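Local coordinates for nitrate regulatory protein (Klebsiella oxytoca, PDB 4AKK) that binds the leader RNA of the nasF operon in response to nitrate or nitrite and prevents transcription termination, switching on the nitrate assimilation genes, at the interface of chains A and B. Residues are numbered along the deposited sequence; one frame, centred on the assembly and turned at random. Chains: chain A/B, Nitrate regulatory protein.

The interface of chains A and B. Residues chain A 116-122, 125; chain B 41, 44-45, 47-48.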
# COMPACT_ATOMS: atom_id res chain seq x y z
N ALA A 116 -17.79 14.25 15.69
CA ALA A 116 -16.54 13.56 15.34
C ALA A 116 -15.44 13.84 16.35
O ALA A 116 -14.60 12.98 16.62
CB ALA A 116 -16.08 13.92 13.93
N ARG A 117 -15.45 15.05 16.89
CA ARG A 117 -14.47 15.49 17.89
C ARG A 117 -14.22 14.49 19.01
O ARG A 117 -13.09 14.24 19.38
CB ARG A 117 -14.95 16.79 18.53
CG ARG A 117 -14.68 18.04 17.74
CD ARG A 117 -14.24 19.17 18.67
NE ARG A 117 -12.94 18.90 19.28
CZ ARG A 117 -12.76 18.28 20.45
NH1 ARG A 117 -13.80 17.84 21.14
NH2 ARG A 117 -11.54 18.09 20.91
N ASP A 118 -15.30 13.95 19.56
CA ASP A 118 -15.21 13.10 20.74
C ASP A 118 -14.54 11.76 20.47
O ASP A 118 -14.05 11.11 21.39
CB ASP A 118 -16.61 12.87 21.33
CG ASP A 118 -17.24 14.14 21.87
OD1 ASP A 118 -16.52 15.14 22.10
OD2 ASP A 118 -18.48 14.14 22.07
N ALA A 119 -14.51 11.34 19.21
CA ALA A 119 -13.99 10.02 18.88
C ALA A 119 -12.77 10.06 17.95
O ALA A 119 -12.34 9.02 17.44
CB ALA A 119 -15.09 9.17 18.26
N ALA A 120 -12.22 11.24 17.72
CA ALA A 120 -11.20 11.41 16.69
C ALA A 120 -9.79 11.05 17.15
O ALA A 120 -9.28 11.59 18.13
CB ALA A 120 -11.22 12.83 16.17
N SER A 121 -9.15 10.12 16.43
CA SER A 121 -7.74 9.82 16.65
C SER A 121 -6.90 11.04 16.32
O SER A 121 -7.36 11.97 15.65
CB SER A 121 -7.31 8.68 15.74
OG SER A 121 -7.31 9.12 14.39
N SER A 122 -5.65 11.03 16.78
CA SER A 122 -4.71 12.10 16.49
C SER A 122 -4.57 12.34 14.99
O SER A 122 -4.57 13.48 14.53
CB SER A 122 -3.35 11.79 17.12
OG SER A 122 -2.42 12.82 16.84
N CYS A 125 -7.67 14.09 13.60
CA CYS A 125 -7.56 15.49 13.96
C CYS A 125 -6.68 16.28 13.00
O CYS A 125 -7.03 17.40 12.59
CB CYS A 125 -7.03 15.64 15.38
SG CYS A 125 -8.14 14.99 16.65
N TRP B 41 -8.57 21.54 16.95
CA TRP B 41 -8.23 20.24 16.39
C TRP B 41 -6.77 19.89 16.65
O TRP B 41 -6.44 18.73 16.88
CB TRP B 41 -8.57 20.15 14.90
CG TRP B 41 -10.04 20.00 14.67
CD1 TRP B 41 -10.91 20.97 14.25
CD2 TRP B 41 -10.82 18.82 14.87
NE1 TRP B 41 -12.18 20.45 14.16
CE2 TRP B 41 -12.15 19.13 14.53
CE3 TRP B 41 -10.52 17.52 15.28
CZ2 TRP B 41 -13.18 18.20 14.61
CZ3 TRP B 41 -11.54 16.59 15.36
CH2 TRP B 41 -12.86 16.93 15.02
N ARG B 44 -6.42 18.95 20.44
CA ARG B 44 -6.80 17.57 20.70
C ARG B 44 -5.74 16.61 20.16
O ARG B 44 -5.29 15.70 20.87
CB ARG B 44 -8.18 17.22 20.14
CG ARG B 44 -8.57 15.76 20.42
CD ARG B 44 -9.98 15.42 19.95
NE ARG B 44 -10.25 13.97 20.00
CZ ARG B 44 -10.61 13.31 21.10
NH1 ARG B 44 -10.76 13.95 22.26
NH2 ARG B 44 -10.84 12.01 21.05
N ALA B 45 -5.31 16.83 18.92
CA ALA B 45 -4.27 16.00 18.33
C ALA B 45 -3.07 15.96 19.27
O ALA B 45 -2.56 14.88 19.61
CB ALA B 45 -3.88 16.51 16.96
N ARG B 47 -3.01 16.73 22.56
CA ARG B 47 -3.38 16.06 23.81
C ARG B 47 -3.27 14.54 23.67
O ARG B 47 -2.69 13.87 24.51
CB ARG B 47 -4.81 16.42 24.25
CG ARG B 47 -4.94 17.77 24.93
CD ARG B 47 -6.26 17.88 25.70
NE ARG B 47 -7.42 17.75 24.83
CZ ARG B 47 -7.95 18.76 24.13
NH1 ARG B 47 -7.40 19.97 24.19
NH2 ARG B 47 -9.02 18.54 23.37
N LEU B 48 -3.84 14.02 22.59
CA LEU B 48 -3.82 12.58 22.33
C LEU B 48 -2.38 12.08 22.25
O LEU B 48 -2.04 11.06 22.84
CB LEU B 48 -4.55 12.25 21.04
CG LEU B 48 -6.07 12.39 21.09
CD1 LEU B 48 -6.67 12.23 19.71
CD2 LEU B 48 -6.64 11.37 22.05
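The first modelled helix of chain B, 37-53, lies across the turn 118-121 that links helices 92-117 and 122-134 of the NIT nitrate-sensing region in chain A. B:Arg44 reaches into this turn with CG anti to the backbone N and a chain extended as far as NE. B:Arg44 NE donates to the carbonyl O of A:Ala120 at 3.2 Å, a moderately bent bond (147° at H) on a carbonyl lone pair. NH2 adds a weak bond to the same oxygen. The carbonyl O of A:Arg117, 2.9 Å from B:Arg44 NE, sits above the guanidinium face, where the N-H does not point at it; its negative end may still steady the cation. Bent at chi2 and chi3, A:Arg117 sets its guanidinium plane 85° from that of B:Arg44, with NH2 4.4 Å from B:Arg44 NE. A:Asp118 OD1, salt-bridged to A:Arg117 NH1 at 3.9 Å, may offset these like charges. A:Arg117 CD lies over one face of the B:Trp41 indole, toward the rim, the guanidinium turned 46° from the ring; CG is 3.5 Å from B:Trp41 CH2. A:Ala120 CB and A:Cys125 SG instead meet the ring edge in plane, A:Cys125 SG 3.7 Å from B:Trp41 CE3. A:Cys125 CB packs 3.6 Å from B:Ala45 CB. B:Leu48 directs CD1 at the start of helix 122-134, 3.8 Å from A:Ser122 CA. Repeated by the two-fold, this mixed patch, an arginine-to-carbonyl bond beside tryptophan, cysteine and leucine packing, helps fasten each such helix to the partner's sensor region and probably supports the dimer.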